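Local atomic coordinates of peptidase S9 prolyl oligopeptidase catalytic domain-containing protein (Pyrococcus horikoshii, PDB entry 4HXF), a protein that probably acts as a serine peptidase of the prolyl oligopeptidase family, an acylaminoacyl peptidase that assembles into a self-compartmentalizing hexamer. Residues E110-D114 against S115-L119; K212-K216 against V217-A221; D223-G226 against E227-L230. All coordinates share one frame; numbering follows the deposited sequence.

Contact 1. Residues E110-D114 against S115-L119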
loop_
_atom_site.group_PDB
_atom_site.type_symbol
_atom_site.label_atom_id
_atom_site.label_comp_id
_atom_site.label_asym_id
_atom_site.label_seq_id
_atom_site.Cartn_x
_atom_site.Cartn_y
_atom_site.Cartn_z
ATOM N N GLU A 110 31.340 0.245 -21.523
ATOM C CA GLU A 110 32.100 0.614 -22.731
ATOM C C GLU A 110 31.849 -0.367 -23.857
ATOM O O GLU A 110 31.990 -1.621 -23.654
ATOM C CB GLU A 110 33.655 0.594 -22.419
ATOM C CG GLU A 110 34.585 0.916 -23.518
ATOM C CD GLU A 110 36.141 0.584 -23.332
ATOM O OE1 GLU A 110 36.572 -0.006 -22.421
ATOM O OE2 GLU A 110 36.869 0.888 -24.269
ATOM N N TRP A 111 31.592 0.152 -25.072
ATOM C CA TRP A 111 31.491 -0.771 -26.230
ATOM C C TRP A 111 32.767 -1.348 -26.663
ATOM O O TRP A 111 33.804 -0.634 -26.779
ATOM C CB TRP A 111 30.934 -0.016 -27.420
ATOM C CG TRP A 111 29.499 0.350 -27.318
ATOM C CD1 TRP A 111 28.963 1.575 -27.034
ATOM C CD2 TRP A 111 28.365 -0.540 -27.580
ATOM N NE1 TRP A 111 27.574 1.526 -27.097
ATOM C CE2 TRP A 111 27.172 0.278 -27.479
ATOM C CE3 TRP A 111 28.239 -1.874 -27.882
ATOM C CZ2 TRP A 111 25.891 -0.245 -27.623
ATOM C CZ3 TRP A 111 26.948 -2.393 -28.067
ATOM C CH2 TRP A 111 25.802 -1.625 -27.979
ATOM N N ASN A 112 32.718 -2.618 -27.072
ATOM C CA ASN A 112 33.720 -3.225 -27.935
ATOM C C ASN A 112 33.613 -2.611 -29.321
ATOM O O ASN A 112 32.522 -2.125 -29.755
ATOM C CB ASN A 112 33.459 -4.712 -27.942
ATOM C CG ASN A 112 34.529 -5.535 -28.713
ATOM O OD1 ASN A 112 34.410 -5.761 -29.929
ATOM N ND2 ASN A 112 35.604 -5.892 -28.010
ATOM N N GLN A 113 34.712 -2.702 -30.039
ATOM C CA GLN A 113 34.797 -2.289 -31.444
ATOM C C GLN A 113 33.738 -2.957 -32.344
ATOM O O GLN A 113 33.411 -2.420 -33.409
ATOM C CB GLN A 113 36.219 -2.587 -31.940
ATOM C CG GLN A 113 36.536 -4.092 -32.104
ATOM C CD GLN A 113 38.061 -4.388 -32.403
ATOM O OE1 GLN A 113 38.856 -3.464 -32.713
ATOM N NE2 GLN A 113 38.440 -5.654 -32.313
ATOM N N ASP A 114 33.203 -4.119 -31.964
ATOM C CA ASP A 114 32.152 -4.803 -32.738
ATOM C C ASP A 114 30.743 -4.254 -32.670
ATOM O O ASP A 114 29.857 -4.751 -33.362
ATOM C CB ASP A 114 32.139 -6.294 -32.378
ATOM C CG ASP A 114 31.676 -6.608 -30.939
ATOM O OD1 ASP A 114 31.165 -5.778 -30.166
ATOM O OD2 ASP A 114 31.862 -7.791 -30.587
ATOM N N SER A 115 30.544 -3.232 -31.831
ATOM C CA SER A 115 29.199 -2.659 -31.616
ATOM C C SER A 115 28.157 -3.692 -31.192
ATOM O O SER A 115 26.957 -3.503 -31.431
ATOM C CB SER A 115 28.707 -1.882 -32.823
ATOM O OG SER A 115 29.613 -0.814 -33.244
ATOM N N ARG A 116 28.637 -4.698 -30.497
ATOM C CA ARG A 116 27.772 -5.821 -29.997
ATOM C C ARG A 116 27.984 -6.068 -28.535
ATOM O O ARG A 116 27.035 -6.129 -27.759
ATOM C CB ARG A 116 28.023 -7.073 -30.806
ATOM C CG ARG A 116 27.167 -8.217 -30.279
ATOM C CD ARG A 116 27.141 -9.396 -31.203
ATOM N NE ARG A 116 26.271 -10.451 -30.562
ATOM C CZ ARG A 116 25.909 -11.591 -31.110
ATOM N NH1 ARG A 116 26.271 -11.893 -32.323
ATOM N NH2 ARG A 116 25.171 -12.488 -30.427
ATOM N N ARG A 117 29.232 -6.164 -28.061
ATOM C CA ARG A 117 29.517 -6.397 -26.704
ATOM C C ARG A 117 29.834 -5.129 -25.908
ATOM O O ARG A 117 30.402 -4.170 -26.465
ATOM C CB ARG A 117 30.709 -7.380 -26.553
ATOM C CG ARG A 117 30.442 -8.803 -27.006
ATOM C CD ARG A 117 31.753 -9.593 -27.032
ATOM N NE ARG A 117 32.576 -9.127 -28.128
ATOM C CZ ARG A 117 33.874 -9.428 -28.298
ATOM N NH1 ARG A 117 34.494 -10.200 -27.444
ATOM N NH2 ARG A 117 34.523 -9.064 -29.377
ATOM N N LEU A 118 29.384 -5.133 -24.669
ATOM C CA LEU A 118 29.731 -4.092 -23.682
ATOM C C LEU A 118 30.693 -4.734 -22.686
ATOM O O LEU A 118 30.600 -5.915 -22.363
ATOM C CB LEU A 118 28.511 -3.591 -22.911
ATOM C CG LEU A 118 27.564 -2.813 -23.732
ATOM C CD1 LEU A 118 26.295 -2.473 -22.893
ATOM C CD2 LEU A 118 28.193 -1.413 -24.121
ATOM N N LEU A 119 31.675 -3.974 -22.208
ATOM C CA LEU A 119 32.338 -4.299 -20.958
ATOM C C LEU A 119 31.747 -3.511 -19.854
ATOM O O LEU A 119 31.731 -2.269 -19.942
ATOM C CB LEU A 119 33.827 -3.991 -21.061
ATOM C CG LEU A 119 34.699 -4.134 -19.779
ATOM C CD1 LEU A 119 34.638 -5.581 -19.233
ATOM C CD2 LEU A 119 36.136 -3.582 -19.949
HETATM O O HOH W 1 31.406 -1.750 -34.985
HETATM O O HOH W 2 27.190 -5.277 -34.101
#
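Asp114, in the turn, and Arg117, just after it, form a salt bridge. Arg117 meets OD2 of Asp114 side-on with two nitrogens, NE at 2.9 Å and NH2 at 3.2 Å. The oxygen lies in the guanidinium plane, while the carboxylate plane is turned 51° from it. NH2 has a second acidic partner in Asp181. The amide of Asn112 lies beside the same guanidinium, with ND2 over one face.

The other carboxylate oxygen of Asp114 serves the backbone. OD1 accepts from Arg116 N at 2.8 Å and from Arg117 N at 2.9 Å, both on one face of its plane. CG sits between the backbone N and the carbonyl carbon (chi1 68°), which brings OD1 to the N-H groups of the two residues that follow the turn. Asn112 OD1 takes the N-H of Asp114 in an Asx turn, and Asn112 O accepts from Ser115 N. A water joins Gln113 O to Ser115 OG, which is also hydrogen-bonded to Asp69 N.

The apolar contact is on the other side of the hairpin. CD2 of Leu118 lies over the face of the Trp111 indole, 3.8 Å from the centroid of its five-membered ring, a CH-pi contact. Trp111 NE1 is hydrogen-bonded to Arg65 O.

Backbone bonds pair Glu110 with Leu119, and Asn112 N with Arg117 O. This is a beta hairpin closed by a type I turn, joining the first two strands of a four-stranded beta-propeller blade.

Contact 2. Residues K212-K216 against V217-A221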
loop_
_atom_site.group_PDB
_atom_site.type_symbol
_atom_site.label_atom_id
_atom_site.label_comp_id
_atom_site.label_asym_id
_atom_site.label_seq_id
_atom_site.Cartn_x
_atom_site.Cartn_y
_atom_site.Cartn_z
ATOM N N LYS A 212 50.573 -10.879 -17.760
ATOM C CA LYS A 212 50.971 -9.649 -17.107
ATOM C C LYS A 212 51.742 -8.773 -18.042
ATOM O O LYS A 212 52.713 -9.219 -18.693
ATOM C CB LYS A 212 51.779 -9.938 -15.838
ATOM C CG LYS A 212 51.923 -8.713 -14.981
ATOM C CD LYS A 212 52.785 -8.994 -13.779
ATOM C CE LYS A 212 52.028 -9.622 -12.688
ATOM N NZ LYS A 212 53.011 -10.144 -11.658
ATOM N N LEU A 213 51.371 -7.523 -18.172
ATOM C CA LEU A 213 52.099 -6.633 -19.059
ATOM C C LEU A 213 53.130 -5.818 -18.290
ATOM O O LEU A 213 54.236 -5.514 -18.790
ATOM C CB LEU A 213 51.134 -5.671 -19.830
ATOM C CG LEU A 213 50.120 -6.218 -20.795
ATOM C CD1 LEU A 213 49.366 -4.993 -21.349
ATOM C CD2 LEU A 213 50.840 -6.988 -21.963
ATOM N N PHE A 214 52.709 -5.343 -17.131
ATOM C CA PHE A 214 53.517 -4.519 -16.277
ATOM C C PHE A 214 53.370 -4.894 -14.863
ATOM O O PHE A 214 52.267 -5.211 -14.355
ATOM C CB PHE A 214 53.136 -2.995 -16.364
ATOM C CG PHE A 214 53.390 -2.388 -17.695
ATOM C CD1 PHE A 214 52.368 -2.282 -18.613
ATOM C CD2 PHE A 214 54.696 -2.002 -18.083
ATOM C CE1 PHE A 214 52.574 -1.805 -19.907
ATOM C CE2 PHE A 214 54.904 -1.473 -19.385
ATOM C CZ PHE A 214 53.840 -1.392 -20.279
ATOM N N GLU A 215 54.458 -4.725 -14.101
ATOM C CA GLU A 215 54.432 -5.022 -12.710
ATOM C C GLU A 215 54.915 -3.833 -11.912
ATOM O O GLU A 215 56.057 -3.371 -12.177
ATOM C CB GLU A 215 55.360 -6.219 -12.499
ATOM C CG GLU A 215 55.702 -6.403 -11.078
ATOM C CD GLU A 215 54.890 -7.450 -10.417
ATOM O OE1 GLU A 215 55.179 -8.647 -10.733
ATOM O OE2 GLU A 215 54.086 -7.072 -9.538
ATOM N N LYS A 216 54.136 -3.379 -10.943
ATOM C CA LYS A 216 54.473 -2.289 -10.009
ATOM C C LYS A 216 54.908 -1.031 -10.752
ATOM O O LYS A 216 56.060 -0.508 -10.569
ATOM C CB LYS A 216 55.487 -2.755 -8.970
ATOM C CG LYS A 216 55.578 -1.857 -7.782
ATOM C CD LYS A 216 56.429 -2.551 -6.646
ATOM C CE LYS A 216 56.464 -1.746 -5.401
ATOM N NZ LYS A 216 56.827 -2.741 -4.293
ATOM N N VAL A 217 54.002 -0.566 -11.604
ATOM C CA VAL A 217 54.260 0.662 -12.405
ATOM C C VAL A 217 53.318 1.750 -11.864
ATOM O O VAL A 217 52.258 1.448 -11.216
ATOM C CB VAL A 217 54.035 0.454 -13.872
ATOM C CG1 VAL A 217 55.214 -0.385 -14.455
ATOM C CG2 VAL A 217 52.655 -0.156 -14.119
ATOM N N SER A 218 53.605 3.052 -12.131
ATOM C CA SER A 218 52.804 4.123 -11.504
ATOM C C SER A 218 51.917 4.704 -12.584
ATOM O O SER A 218 51.577 5.896 -12.541
ATOM C CB SER A 218 53.752 5.210 -10.908
ATOM O OG SER A 218 54.437 4.683 -9.786
ATOM N N PHE A 219 51.467 3.871 -13.545
ATOM C CA PHE A 219 50.424 4.250 -14.487
ATOM C C PHE A 219 49.408 3.160 -14.622
ATOM O O PHE A 219 49.666 2.024 -14.199
ATOM C CB PHE A 219 50.944 4.679 -15.845
ATOM C CG PHE A 219 52.052 3.848 -16.483
ATOM C CD1 PHE A 219 53.090 4.528 -17.161
ATOM C CD2 PHE A 219 51.953 2.498 -16.659
ATOM C CE1 PHE A 219 54.058 3.782 -17.873
ATOM C CE2 PHE A 219 52.953 1.733 -17.326
ATOM C CZ PHE A 219 53.974 2.393 -17.921
ATOM N N TYR A 220 48.217 3.519 -15.093
ATOM C CA TYR A 220 47.181 2.526 -15.398
ATOM C C TYR A 220 46.639 2.815 -16.778
ATOM O O TYR A 220 46.864 3.892 -17.352
ATOM C CB TYR A 220 46.101 2.498 -14.263
ATOM C CG TYR A 220 45.377 3.813 -14.091
ATOM C CD1 TYR A 220 45.902 4.816 -13.274
ATOM C CD2 TYR A 220 44.124 4.028 -14.637
ATOM C CE1 TYR A 220 45.239 5.997 -12.998
ATOM C CE2 TYR A 220 43.470 5.274 -14.412
ATOM C CZ TYR A 220 44.069 6.241 -13.650
ATOM O OH TYR A 220 43.458 7.477 -13.371
ATOM N N ALA A 221 45.910 1.864 -17.360
ATOM C CA ALA A 221 45.433 2.012 -18.758
ATOM C C ALA A 221 44.101 2.832 -18.729
ATOM O O ALA A 221 43.182 2.603 -17.896
ATOM C CB ALA A 221 45.236 0.623 -19.402
#
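Phe214 touches both Val217 and Phe219 where the chain turns a corner. The two phenyl rings form a T-shaped pair. CE2 of Phe219 stands 4.0 Å above the plane of the Phe214 ring, over its centre. The planes are 85° apart and the centroids 5.3 Å apart. The torsions differ. Phe214 has CG beside its backbone N (chi1 -65°), and its CB points toward Val217. Phe219 has CG between the backbone N and the carbonyl carbon (chi1 44°), and this swings its ring back so that an edge meets Phe214.

Val217 sits at the bend. Both its methyls reach CB of Phe214, CG2 at 3.7 Å and CG1 at 3.8 Å. CG1 also approaches CD2 of the ring. An alanine here would lack both methyls, which would probably open a gap beside CB of Phe214 and leave its ring freer to shift against Phe219.

The corner links two blades of the beta-propeller: strand 209-217 is the last strand of one four-stranded sheet and strand 219-224 the first of the next. Strand 209-217 carries a classic bulge at Leu213 and Phe214 opposite Ile202 and a G1 bulge at Lys216 and Val217 opposite Trp200. Phe214 also meets Tyr249 edge-to-face.

Charged side chains point elsewhere. Lys212 NZ bridges to Glu215 OE1 at 2.8 Å, approaching from above the carboxylate plane. Lys216 is extended beyond CG, and its NZ pairs with Asp191.

Contact 3. Residues D223-G226 against E227-L230; sequences DSDG and ERIL
The guanidinium of Arg228 stands almost at a right angle to the carboxylate of Asp225, with 86° between the planes. It presents an edge, so that OD2 of Asp225 lies near its plane. NE donates to OD2 at 2.9 Å, and OD2 receives it on its syn lone pair. NH2 reaches the same oxygen at 3.1 Å from above the carboxylate plane. This side-on salt bridge depends on a bend in the arginine chain at chi3 (-76°). CB of Glu227 lies over one face of the guanidinium.

OD1 of Asp225 turns to the backbone. Arg228 N donates to this OD1 at 2.8 Å. Glu227 N donates to it at 2.9 Å, from the opposite face of the carboxylate plane. Four donors therefore hold this carboxylate within the hairpin, and Gly272 N adds a further bond to OD2. Ser224 OG, anti to the backbone N (chi1 169°), accepts from Gly226 N at 2.9 Å in an ST turn. The same hydroxyl is also hydrogen-bonded to His179. Gly226 has backbone angles that would push a CB against the preceding carbonyl oxygen.

Asp225 N donates to Arg228 O. Beyond it, Leu230 N donates to Asp223 O at 2.8 Å; the return bond, Asp223 N to Leu230 O, is weak.

This hairpin joins strands 219-224 and 229-232. Ile229 packs on Tyr249 of strand 245-249 in the same sheet. Leu230 and Asp223 face strand 264-270 of the next sheet, where Asp223 OD2 bridges to Arg270.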
loop_
_atom_site.group_PDB
_atom_site.type_symbol
_atom_site.label_atom_id
_atom_site.label_comp_id
_atom_site.label_asym_id
_atom_site.label_seq_id
_atom_site.Cartn_x
_atom_site.Cartn_y
_atom_site.Cartn_z
ATOM N N ASP A 223 42.798 4.183 -22.100
ATOM C CA ASP A 223 42.167 4.130 -23.404
ATOM C C ASP A 223 42.944 3.254 -24.352
ATOM O O ASP A 223 44.042 2.845 -24.033
ATOM C CB ASP A 223 41.983 5.595 -23.916
ATOM C CG ASP A 223 40.816 5.757 -24.945
ATOM O OD1 ASP A 223 40.058 4.780 -25.155
ATOM O OD2 ASP A 223 40.751 6.850 -25.520
ATOM N N SER A 224 42.343 2.930 -25.483
ATOM C CA SER A 224 42.925 2.195 -26.542
ATOM C C SER A 224 42.297 2.554 -27.833
ATOM O O SER A 224 41.072 2.850 -27.927
ATOM C CB SER A 224 42.745 0.703 -26.233
ATOM O OG SER A 224 43.071 -0.116 -27.384
ATOM N N ASP A 225 43.089 2.496 -28.871
ATOM C CA ASP A 225 42.517 2.580 -30.237
ATOM C C ASP A 225 42.582 1.239 -30.974
ATOM O O ASP A 225 42.479 1.243 -32.209
ATOM C CB ASP A 225 43.244 3.654 -31.015
ATOM C CG ASP A 225 44.649 3.329 -31.312
ATOM O OD1 ASP A 225 45.121 2.217 -31.110
ATOM O OD2 ASP A 225 45.312 4.331 -31.730
ATOM N N GLY A 226 42.840 0.144 -30.256
ATOM C CA GLY A 226 42.879 -1.214 -30.827
ATOM C C GLY A 226 44.295 -1.655 -31.163
ATOM O O GLY A 226 44.615 -2.844 -31.210
ATOM N N GLU A 227 45.190 -0.686 -31.339
ATOM C CA GLU A 227 46.607 -0.960 -31.623
ATOM C C GLU A 227 47.537 -0.470 -30.504
ATOM O O GLU A 227 48.509 -1.107 -30.143
ATOM C CB GLU A 227 47.008 -0.254 -32.954
ATOM C CG GLU A 227 46.262 -0.727 -34.231
ATOM C CD GLU A 227 46.409 -2.230 -34.490
ATOM O OE1 GLU A 227 47.492 -2.794 -34.169
ATOM O OE2 GLU A 227 45.436 -2.864 -34.993
ATOM N N ARG A 228 47.217 0.687 -29.965
ATOM C CA ARG A 228 48.014 1.267 -28.932
ATOM C C ARG A 228 47.158 1.473 -27.668
ATOM O O ARG A 228 45.978 1.914 -27.749
ATOM C CB ARG A 228 48.472 2.666 -29.415
ATOM C CG ARG A 228 49.513 2.738 -30.541
ATOM C CD ARG A 228 49.335 4.063 -31.294
ATOM N NE ARG A 228 48.161 4.008 -32.195
ATOM C CZ ARG A 228 48.160 3.491 -33.444
ATOM N NH1 ARG A 228 49.251 2.993 -33.979
ATOM N NH2 ARG A 228 47.061 3.462 -34.164
ATOM N N ILE A 229 47.793 1.268 -26.534
ATOM C CA ILE A 229 47.153 1.516 -25.245
ATOM C C ILE A 229 47.634 2.855 -24.707
ATOM O O ILE A 229 48.835 3.139 -24.718
ATOM C CB ILE A 229 47.470 0.446 -24.235
ATOM C CG1 ILE A 229 47.042 -0.943 -24.742
ATOM C CG2 ILE A 229 46.855 0.757 -22.826
ATOM C CD1 ILE A 229 47.508 -2.151 -23.911
ATOM N N LEU A 230 46.697 3.670 -24.206
ATOM C CA LEU A 230 47.043 4.925 -23.548
ATOM C C LEU A 230 47.093 4.744 -22.046
ATOM O O LEU A 230 46.157 4.226 -21.422
ATOM C CB LEU A 230 45.943 5.948 -23.922
ATOM C CG LEU A 230 46.222 7.417 -23.589
ATOM C CD1 LEU A 230 47.442 8.078 -24.303
ATOM C CD2 LEU A 230 44.912 8.267 -23.780
#

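How the contacts relate
The three contacts follow in series along the chain, all within the beta-propeller. Contact 1 lies in the blade that opens with strand 106-111. Contact 2 is the corner between strands 209-217 and 219-224, which belong to successive four-stranded sheets. Contact 3 closes the hairpin that begins the second of these, so contacts 2 and 3 share strand 219-224. Their centres are about 15 Å apart, and they touch where Ala221 CB meets Ile229 CG2 at 3.8 Å. Contacts 1 and 3 are also about 15 Å apart between centres but do not touch. The centres of contacts 1 and 2 are about 24 Å apart. Contacts 1 and 3 each turn the chain between the first two strands of a blade, and contact 2 carries it from one blade to the next.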